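Local coordinates for protein NAD nucleotidase (Haemophilus influenzae, PDB 3ZU0) that hydrolyses NAD to adenosine and nicotinamide riboside, and also dephosphorylates mononucleotides, with highest activity on 5'-AMP, at residues Ser47-Lys52 with His292-Ser297; Lys152-Gly157 with Asn196-Leu201; Asp425-Leu430 with Asp545-Ile550. One frame throughout, in Å; residues are numbered along the deposited sequence.

Contact 1. Residues Ser47-Lys52 with His292-Ser297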
loop_
_atom_site.group_PDB
_atom_site.type_symbol
_atom_site.label_atom_id
_atom_site.label_comp_id
_atom_site.label_asym_id
_atom_site.label_seq_id
_atom_site.Cartn_x
_atom_site.Cartn_y
_atom_site.Cartn_z
ATOM N N SER A 47 -31.655 -5.471 20.455
ATOM C CA SER A 47 -33.061 -5.116 20.359
ATOM C C SER A 47 -33.281 -3.614 20.409
ATOM O O SER A 47 -34.076 -3.070 19.631
ATOM C CB SER A 47 -33.874 -5.779 21.470
ATOM O OG SER A 47 -35.232 -5.390 21.352
ATOM N N ALA A 48 -32.595 -2.939 21.334
ATOM C CA ALA A 48 -32.668 -1.491 21.410
ATOM C C ALA A 48 -32.101 -0.879 20.134
ATOM O O ALA A 48 -32.639 0.093 19.628
ATOM C CB ALA A 48 -31.924 -0.960 22.638
ATOM N N VAL A 49 -31.022 -1.456 19.604
ATOM C CA VAL A 49 -30.426 -0.929 18.368
ATOM C C VAL A 49 -31.414 -0.968 17.209
ATOM O O VAL A 49 -31.686 0.056 16.590
ATOM C CB VAL A 49 -29.135 -1.668 17.963
ATOM C CG1 VAL A 49 -28.816 -1.407 16.500
ATOM C CG2 VAL A 49 -27.973 -1.247 18.863
ATOM N N ASN A 50 -31.972 -2.136 16.921
ATOM C CA ASN A 50 -32.900 -2.241 15.792
ATOM C C ASN A 50 -34.162 -1.385 15.962
ATOM O O ASN A 50 -34.644 -0.788 15.004
ATOM C CB ASN A 50 -33.248 -3.697 15.492
ATOM C CG ASN A 50 -32.106 -4.439 14.818
ATOM O OD1 ASN A 50 -31.188 -3.813 14.279
ATOM N ND2 ASN A 50 -32.164 -5.780 14.822
ATOM N N ALA A 51 -34.692 -1.326 17.179
ATOM C CA ALA A 51 -35.867 -0.503 17.454
ATOM C C ALA A 51 -35.598 0.978 17.176
ATOM O O ALA A 51 -36.396 1.661 16.535
ATOM C CB ALA A 51 -36.310 -0.696 18.898
ATOM N N LYS A 52 -34.472 1.478 17.671
ATOM C CA LYS A 52 -34.120 2.881 17.472
ATOM C C LYS A 52 -33.865 3.156 15.995
ATOM O O LYS A 52 -34.275 4.187 15.466
ATOM C CB LYS A 52 -32.891 3.246 18.311
ATOM C CG LYS A 52 -32.642 4.739 18.410
ATOM C CD LYS A 52 -33.863 5.447 18.965
ATOM C CE LYS A 52 -33.574 6.884 19.341
ATOM N NZ LYS A 52 -34.753 7.440 20.090
ATOM N N HIS A 292 -27.166 8.770 20.240
ATOM C CA HIS A 292 -28.186 8.230 21.140
ATOM C C HIS A 292 -27.615 7.108 21.968
ATOM O O HIS A 292 -27.356 6.026 21.444
ATOM C CB HIS A 292 -29.392 7.693 20.362
ATOM C CG HIS A 292 -30.051 8.702 19.472
ATOM N ND1 HIS A 292 -31.067 9.525 19.906
ATOM C CD2 HIS A 292 -29.859 8.996 18.162
ATOM C CE1 HIS A 292 -31.464 10.290 18.905
ATOM N NE2 HIS A 292 -30.746 9.989 17.835
ATOM N N VAL A 293 -27.438 7.332 23.262
ATOM C CA VAL A 293 -27.086 6.219 24.141
ATOM C C VAL A 293 -28.334 5.396 24.491
ATOM O O VAL A 293 -29.320 5.925 24.985
ATOM C CB VAL A 293 -26.354 6.696 25.415
ATOM C CG1 VAL A 293 -26.118 5.533 26.355
ATOM C CG2 VAL A 293 -25.024 7.358 25.050
ATOM N N LEU A 294 -28.287 4.096 24.228
ATOM C CA LEU A 294 -29.449 3.240 24.417
ATOM C C LEU A 294 -29.427 2.715 25.835
ATOM O O LEU A 294 -28.566 1.926 26.179
ATOM C CB LEU A 294 -29.429 2.083 23.416
ATOM C CG LEU A 294 -29.226 2.524 21.956
ATOM C CD1 LEU A 294 -28.989 1.317 21.096
ATOM C CD2 LEU A 294 -30.434 3.294 21.456
ATOM N N MET A 295 -30.369 3.170 26.656
ATOM C CA MET A 295 -30.352 2.832 28.070
ATOM C C MET A 295 -31.660 2.209 28.545
ATOM O O MET A 295 -32.736 2.579 28.088
ATOM C CB MET A 295 -30.070 4.085 28.895
ATOM C CG MET A 295 -29.656 3.794 30.305
ATOM S SD MET A 295 -29.058 5.391 31.170
ATOM C CE MET A 295 -27.401 5.704 30.154
ATOM N N SER A 296 -31.558 1.270 29.476
ATOM C CA SER A 296 -32.728 0.721 30.142
ATOM C C SER A 296 -33.101 1.581 31.338
ATOM O O SER A 296 -32.243 2.185 31.966
ATOM C CB SER A 296 -32.428 -0.701 30.613
ATOM O OG SER A 296 -33.435 -1.169 31.483
ATOM N N SER A 297 -34.380 1.611 31.687
ATOM C CA SER A 297 -34.800 2.321 32.888
ATOM C C SER A 297 -34.925 1.370 34.076
ATOM O O SER A 297 -35.238 1.789 35.186
ATOM C CB SER A 297 -36.140 3.023 32.646
ATOM O OG SER A 297 -37.178 2.062 32.493
#
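A48 O accepts the backbone N-H of K52 at 3.0 Å, a helical bond joining two residues whose side chains both meet L294 of the strand through H292 and L294. The contact is a worked case of a helix laid on a sheet: the short axes pass 9.2 Å apart at 131°, and no hydrogen bond crosses between them. L294 enters with its two branches divided. CD1 reaches V49 CG2 at 3.5 Å, the two side chains meeting at about a right angle, while CD2 lies 4.0 Å from K52 CB. A48 CB abuts both CB and CD1 of L294. Further along, the K52 chain, bent at chi2 (56°), is carried over H292. Its CE sits above one face of the imidazole, displaced toward the rim near ND1, at 4.0 Å from the ring centroid, a CH-pi contact. Both polar ends look outside the pair: K52 NZ bonds S331 OG, on the neighbouring strand 330-332, and H292 NE2 bonds D273 OD2. The aspartate helps to hold the ring's rotation and would probably favour a protonated imidazole, whereas the nearby lysine should oppose it. Cohesion between helix and strand is thus apolar and CH-pi, with the polar ends directed to the surrounding sheet.

Contact 2. Residues Lys152-Gly157 with Asn196-Leu201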
loop_
_atom_site.group_PDB
_atom_site.type_symbol
_atom_site.label_atom_id
_atom_site.label_comp_id
_atom_site.label_asym_id
_atom_site.label_seq_id
_atom_site.Cartn_x
_atom_site.Cartn_y
_atom_site.Cartn_z
ATOM N N LYS A 152 -26.030 11.557 -7.371
ATOM C CA LYS A 152 -25.219 10.384 -7.024
ATOM C C LYS A 152 -24.352 10.620 -5.792
ATOM O O LYS A 152 -23.645 11.635 -5.683
ATOM C CB LYS A 152 -24.317 9.964 -8.183
ATOM C CG LYS A 152 -25.036 9.525 -9.453
ATOM C CD LYS A 152 -24.051 8.794 -10.366
ATOM C CE LYS A 152 -24.259 9.142 -11.826
ATOM N NZ LYS A 152 -23.163 8.571 -12.676
ATOM N N ILE A 153 -24.412 9.669 -4.863
ATOM C CA ILE A 153 -23.554 9.664 -3.682
ATOM C C ILE A 153 -22.766 8.352 -3.686
ATOM O O ILE A 153 -23.325 7.302 -3.981
ATOM C CB ILE A 153 -24.384 9.753 -2.373
ATOM C CG1 ILE A 153 -25.155 11.080 -2.306
ATOM C CG2 ILE A 153 -23.475 9.616 -1.152
ATOM C CD1 ILE A 153 -26.401 11.124 -3.146
ATOM N N ALA A 154 -21.473 8.404 -3.392
ATOM C CA ALA A 154 -20.682 7.180 -3.345
ATOM C C ALA A 154 -20.321 6.818 -1.904
ATOM O O ALA A 154 -20.099 7.692 -1.065
ATOM C CB ALA A 154 -19.417 7.308 -4.193
ATOM N N ILE A 155 -20.276 5.524 -1.622
ATOM C CA ILE A 155 -19.798 5.058 -0.337
ATOM C C ILE A 155 -18.728 3.995 -0.540
ATOM O O ILE A 155 -18.909 3.058 -1.333
ATOM C CB ILE A 155 -20.938 4.516 0.540
ATOM C CG1 ILE A 155 -20.386 4.022 1.891
ATOM C CG2 ILE A 155 -21.715 3.410 -0.188
ATOM C CD1 ILE A 155 -21.454 3.883 2.941
ATOM N N ILE A 156 -17.614 4.168 0.176
ATOM C CA ILE A 156 -16.412 3.338 0.048
ATOM C C ILE A 156 -16.169 2.622 1.378
ATOM O O ILE A 156 -16.295 3.225 2.448
ATOM C CB ILE A 156 -15.168 4.230 -0.236
ATOM C CG1 ILE A 156 -15.352 5.030 -1.534
ATOM C CG2 ILE A 156 -13.862 3.397 -0.248
ATOM C CD1 ILE A 156 -14.404 6.250 -1.661
ATOM N N GLY A 157 -15.835 1.340 1.318
ATOM C CA GLY A 157 -15.493 0.598 2.528
ATOM C C GLY A 157 -13.998 0.532 2.747
ATOM O O GLY A 157 -13.224 0.561 1.776
ATOM N N ASN A 196 -19.451 14.196 -6.367
ATOM C CA ASN A 196 -18.789 15.107 -5.439
ATOM C C ASN A 196 -19.265 14.939 -3.999
ATOM O O ASN A 196 -18.952 15.747 -3.134
ATOM C CB ASN A 196 -18.906 16.567 -5.907
ATOM C CG ASN A 196 -20.343 17.045 -6.015
ATOM O OD1 ASN A 196 -21.242 16.543 -5.328
ATOM N ND2 ASN A 196 -20.568 18.029 -6.878
ATOM N N LYS A 197 -19.992 13.862 -3.751
ATOM C CA LYS A 197 -20.464 13.536 -2.409
ATOM C C LYS A 197 -20.024 12.120 -2.065
ATOM O O LYS A 197 -20.503 11.163 -2.651
ATOM C CB LYS A 197 -21.987 13.664 -2.366
ATOM C CG LYS A 197 -22.466 15.075 -2.766
ATOM C CD LYS A 197 -23.969 15.113 -3.116
ATOM C CE LYS A 197 -24.399 16.542 -3.449
ATOM N NZ LYS A 197 -23.732 17.081 -4.679
ATOM N N ILE A 198 -19.103 11.991 -1.117
ATOM C CA ILE A 198 -18.465 10.704 -0.874
ATOM C C ILE A 198 -18.380 10.369 0.602
ATOM O O ILE A 198 -17.846 11.140 1.398
ATOM C CB ILE A 198 -17.045 10.660 -1.483
ATOM C CG1 ILE A 198 -17.097 10.940 -2.991
ATOM C CG2 ILE A 198 -16.372 9.302 -1.204
ATOM C CD1 ILE A 198 -15.739 10.831 -3.677
ATOM N N ILE A 199 -18.927 9.215 0.957
ATOM C CA ILE A 199 -18.892 8.716 2.322
ATOM C C ILE A 199 -17.896 7.562 2.405
ATOM O O ILE A 199 -17.870 6.676 1.544
ATOM C CB ILE A 199 -20.286 8.184 2.748
ATOM C CG1 ILE A 199 -21.368 9.252 2.523
ATOM C CG2 ILE A 199 -20.279 7.689 4.195
ATOM C CD1 ILE A 199 -21.082 10.574 3.164
ATOM N N LEU A 200 -17.085 7.569 3.454
ATOM C CA LEU A 200 -16.112 6.498 3.695
ATOM C C LEU A 200 -16.541 5.758 4.961
ATOM O O LEU A 200 -16.647 6.364 6.031
ATOM C CB LEU A 200 -14.709 7.099 3.895
ATOM C CG LEU A 200 -13.545 6.144 4.185
ATOM C CD1 LEU A 200 -13.292 5.223 3.002
ATOM C CD2 LEU A 200 -12.267 6.941 4.487
ATOM N N LEU A 201 -16.818 4.470 4.832
ATOM C CA LEU A 201 -17.258 3.668 5.958
ATOM C C LEU A 201 -16.042 2.849 6.356
ATOM O O LEU A 201 -15.720 1.838 5.729
ATOM C CB LEU A 201 -18.422 2.752 5.548
ATOM C CG LEU A 201 -18.928 1.808 6.644
ATOM C CD1 LEU A 201 -19.473 2.640 7.795
ATOM C CD2 LEU A 201 -20.003 0.868 6.079
HETATM O O HOH W 1 -22.434 13.753 -6.513
#
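A154 and I156 hydrogen-bond to segment 196-201 in a parallel pairing, the two strands of a beta-alpha-beta unit in the calcineurin-like phosphoesterase domain, with helix 179-191 in the connection between them. The tight part runs from the A154-I198 pair to the G157-L201 pair. A154 N reaches K197 O at 3.0 Å and A154 O receives I199 N at 2.8 Å; I156 repeats the scheme, its N on I199 O and its O taking L201 N at 2.7 Å, nearly straight at 171°. CA-H...O contacts lie beside these bonds, notably I155 CA to I199 O at 3.1 Å. On one face I156 bridges two partners: its CD1 meets I198 CG2 at 3.7 Å and its CG2 meets L200 CD1, and helix 179-191 lies against A154, I156 and I198. On the other, I155 has CG1 opposite its backbone N (chi1 180°), which carries CD1 to 4.2 Å from both I199 CG2 and L201 CB. L201 touches A68 here and lies two residues before H203, a probable zinc ligand, a placement consistent with the sheet helping to carry the metal site at the C-terminal ends of its parallel strands.

The start of the pairing is looser. K152 is exposed and sends its amine to Q193 O, and a water rather than a direct bond joins K152 O to N196 N. I153 still rests its CG1 near K197 CB, but the lysine's end leads away from the partner strand. There the K197 chain, bent at chi4, brings NZ, also salt-bridged to E151, to N196 OD1 at 2.6 Å, in the carbonyl plane and on a lone pair.

Contact 3. Residues Asp425-Leu430 with Asp545-Ile550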
loop_
_atom_site.group_PDB
_atom_site.type_symbol
_atom_site.label_atom_id
_atom_site.label_comp_id
_atom_site.label_asym_id
_atom_site.label_seq_id
_atom_site.Cartn_x
_atom_site.Cartn_y
_atom_site.Cartn_z
ATOM N N ASP A 425 -18.229 -21.591 30.276
ATOM C CA ASP A 425 -16.981 -21.041 30.788
ATOM C C ASP A 425 -15.821 -21.414 29.874
ATOM O O ASP A 425 -15.008 -20.567 29.508
ATOM C CB ASP A 425 -16.692 -21.527 32.221
ATOM C CG ASP A 425 -17.636 -20.923 33.250
ATOM O OD1 ASP A 425 -18.139 -19.802 33.009
ATOM O OD2 ASP A 425 -17.884 -21.574 34.301
ATOM N N ALA A 426 -15.744 -22.683 29.498
ATOM C CA ALA A 426 -14.626 -23.150 28.683
ATOM C C ALA A 426 -14.504 -22.321 27.407
ATOM O O ALA A 426 -13.401 -21.902 27.020
ATOM C CB ALA A 426 -14.798 -24.627 28.344
ATOM N N TYR A 427 -15.645 -22.098 26.760
ATOM C CA TYR A 427 -15.703 -21.330 25.517
ATOM C C TYR A 427 -15.646 -19.823 25.729
ATOM O O TYR A 427 -15.525 -19.075 24.768
ATOM C CB TYR A 427 -16.920 -21.750 24.673
ATOM C CG TYR A 427 -16.668 -23.102 24.030
ATOM C CD1 TYR A 427 -15.969 -23.204 22.833
ATOM C CD2 TYR A 427 -17.068 -24.278 24.654
ATOM C CE1 TYR A 427 -15.701 -24.438 22.258
ATOM C CE2 TYR A 427 -16.808 -25.510 24.089
ATOM C CZ TYR A 427 -16.130 -25.590 22.893
ATOM O OH TYR A 427 -15.874 -26.830 22.339
ATOM N N THR A 428 -15.724 -19.384 26.983
ATOM C CA THR A 428 -15.507 -17.976 27.315
ATOM C C THR A 428 -14.000 -17.743 27.463
ATOM O O THR A 428 -13.456 -16.778 26.920
ATOM C CB THR A 428 -16.239 -17.570 28.614
ATOM O OG1 THR A 428 -17.652 -17.634 28.403
ATOM C CG2 THR A 428 -15.875 -16.154 29.059
ATOM N N PHE A 429 -13.332 -18.639 28.181
ATOM C CA PHE A 429 -11.869 -18.572 28.327
ATOM C C PHE A 429 -11.185 -18.737 26.969
ATOM O O PHE A 429 -10.225 -18.036 26.658
ATOM C CB PHE A 429 -11.343 -19.674 29.263
ATOM C CG PHE A 429 -12.046 -19.757 30.602
ATOM C CD1 PHE A 429 -12.779 -18.691 31.102
ATOM C CD2 PHE A 429 -11.967 -20.924 31.354
ATOM C CE1 PHE A 429 -13.424 -18.793 32.328
ATOM C CE2 PHE A 429 -12.602 -21.034 32.575
ATOM C CZ PHE A 429 -13.329 -19.970 33.071
ATOM N N LEU A 430 -11.687 -19.677 26.165
ATOM C CA LEU A 430 -11.007 -20.125 24.943
ATOM C C LEU A 430 -11.941 -20.084 23.736
ATOM O O LEU A 430 -12.509 -21.101 23.333
ATOM C CB LEU A 430 -10.486 -21.548 25.124
ATOM C CG LEU A 430 -9.395 -21.756 26.193
ATOM C CD1 LEU A 430 -9.161 -23.242 26.416
ATOM C CD2 LEU A 430 -8.091 -21.092 25.795
ATOM N N ASP A 545 -8.637 -26.569 21.129
ATOM C CA ASP A 545 -8.239 -25.967 22.396
ATOM C C ASP A 545 -9.261 -26.128 23.529
ATOM O O ASP A 545 -8.923 -26.607 24.601
ATOM C CB ASP A 545 -7.839 -24.490 22.195
ATOM C CG ASP A 545 -8.928 -23.646 21.513
ATOM O OD1 ASP A 545 -9.974 -24.182 21.092
ATOM O OD2 ASP A 545 -8.723 -22.414 21.397
ATOM N N ALA A 546 -10.504 -25.730 23.295
ATOM C CA ALA A 546 -11.514 -25.743 24.352
ATOM C C ALA A 546 -11.954 -27.167 24.705
ATOM O O ALA A 546 -12.161 -27.494 25.877
ATOM C CB ALA A 546 -12.697 -24.901 23.964
ATOM N N GLU A 547 -12.089 -28.006 23.688
ATOM C CA GLU A 547 -12.428 -29.406 23.888
ATOM C C GLU A 547 -11.390 -30.089 24.777
ATOM O O GLU A 547 -11.734 -30.801 25.717
ATOM C CB GLU A 547 -12.541 -30.118 22.536
ATOM C CG GLU A 547 -13.804 -29.760 21.767
ATOM C CD GLU A 547 -13.568 -28.792 20.586
ATOM O OE1 GLU A 547 -13.161 -27.600 20.810
ATOM O OE2 GLU A 547 -13.815 -29.235 19.429
ATOM N N SER A 548 -10.120 -29.839 24.485
ATOM C CA SER A 548 -9.004 -30.355 25.270
ATOM C C SER A 548 -9.029 -29.867 26.722
ATOM O O SER A 548 -8.682 -30.615 27.639
ATOM C CB SER A 548 -7.682 -29.959 24.602
ATOM O OG SER A 548 -6.587 -30.040 25.507
ATOM N N PHE A 549 -9.428 -28.614 26.927
ATOM C CA PHE A 549 -9.563 -28.048 28.267
ATOM C C PHE A 549 -10.713 -28.705 29.048
ATOM O O PHE A 549 -10.597 -28.984 30.234
ATOM C CB PHE A 549 -9.779 -26.532 28.172
ATOM C CG PHE A 549 -10.140 -25.894 29.476
ATOM C CD1 PHE A 549 -9.160 -25.601 30.416
ATOM C CD2 PHE A 549 -11.455 -25.595 29.771
ATOM C CE1 PHE A 549 -9.493 -25.027 31.621
ATOM C CE2 PHE A 549 -11.788 -25.021 30.978
ATOM C CZ PHE A 549 -10.808 -24.735 31.898
ATOM N N ILE A 550 -11.825 -28.944 28.369
ATOM C CA ILE A 550 -12.965 -29.580 28.983
ATOM C C ILE A 550 -12.574 -30.996 29.404
ATOM O O ILE A 550 -12.883 -31.429 30.512
ATOM C CB ILE A 550 -14.161 -29.605 28.024
ATOM C CG1 ILE A 550 -14.775 -28.192 27.915
ATOM C CG2 ILE A 550 -15.199 -30.642 28.473
ATOM C CD1 ILE A 550 -15.834 -28.066 26.817
#
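A426, Y427 and L430 carry the apolar part of this helix-helix contact, in which the short axes pass 9.3 Å apart at 135°. A426 CB touches two neighbouring side chains of the second helix, 3.6 Å from I550 CG1 and 3.8 Å from F549 CD2, the latter approached at the ring's edge. Y427 CE2 meets I550 CD1 at 3.9 Å. L430, just past the end of its helix, lays CD1 against F549 CB.

The aromatic contacts are of two sorts. A546 CB stands over one face of the Y427 ring, toward its rim, in a CH-pi contact. F549 has CG trans to the backbone N (chi1 171°), which brings its CZ to the edge of the F429 ring at 4.0 Å from CD2; the planes are inclined at 77°.

Polar contacts are few: Y427 OH lies 3.2 Å from E547 OE1, and within the second helix D545 OD1 accepts A546 N from above the carboxylate plane.

Y427 also touches helix 76-79, within the phosphoesterase family region. The side chain of D545, about 6 Å from the bound phosphomethylphosphonic acid adenosyl ester, is near F432, a probable substrate-binding residue, consistent with the helix pair being part of the framework beside the nucleotide site of the 5'-nucleotidase C-terminal domain.

The three contacts share no helix or strand, and all are largely buried, yet each solves the packing problem differently. Contact 2 is joined chiefly by backbone hydrogen bonds inside a sheet, and its loose end has one exposed residue, K152, and a bridging water. Contacts 1 and 3 have no clear hydrogen bond across them and depend on side chains, aliphatic with a lysine-histidine contact in the first, partly aromatic in the third. Contact 1 sets a helix on a different sheet from that of contact 2, their centres 27 Å apart. Contact 3 belongs to the nucleotide-binding half; it and contact 2 lie on opposite sides of the chain's centre, 43 Å apart between centres.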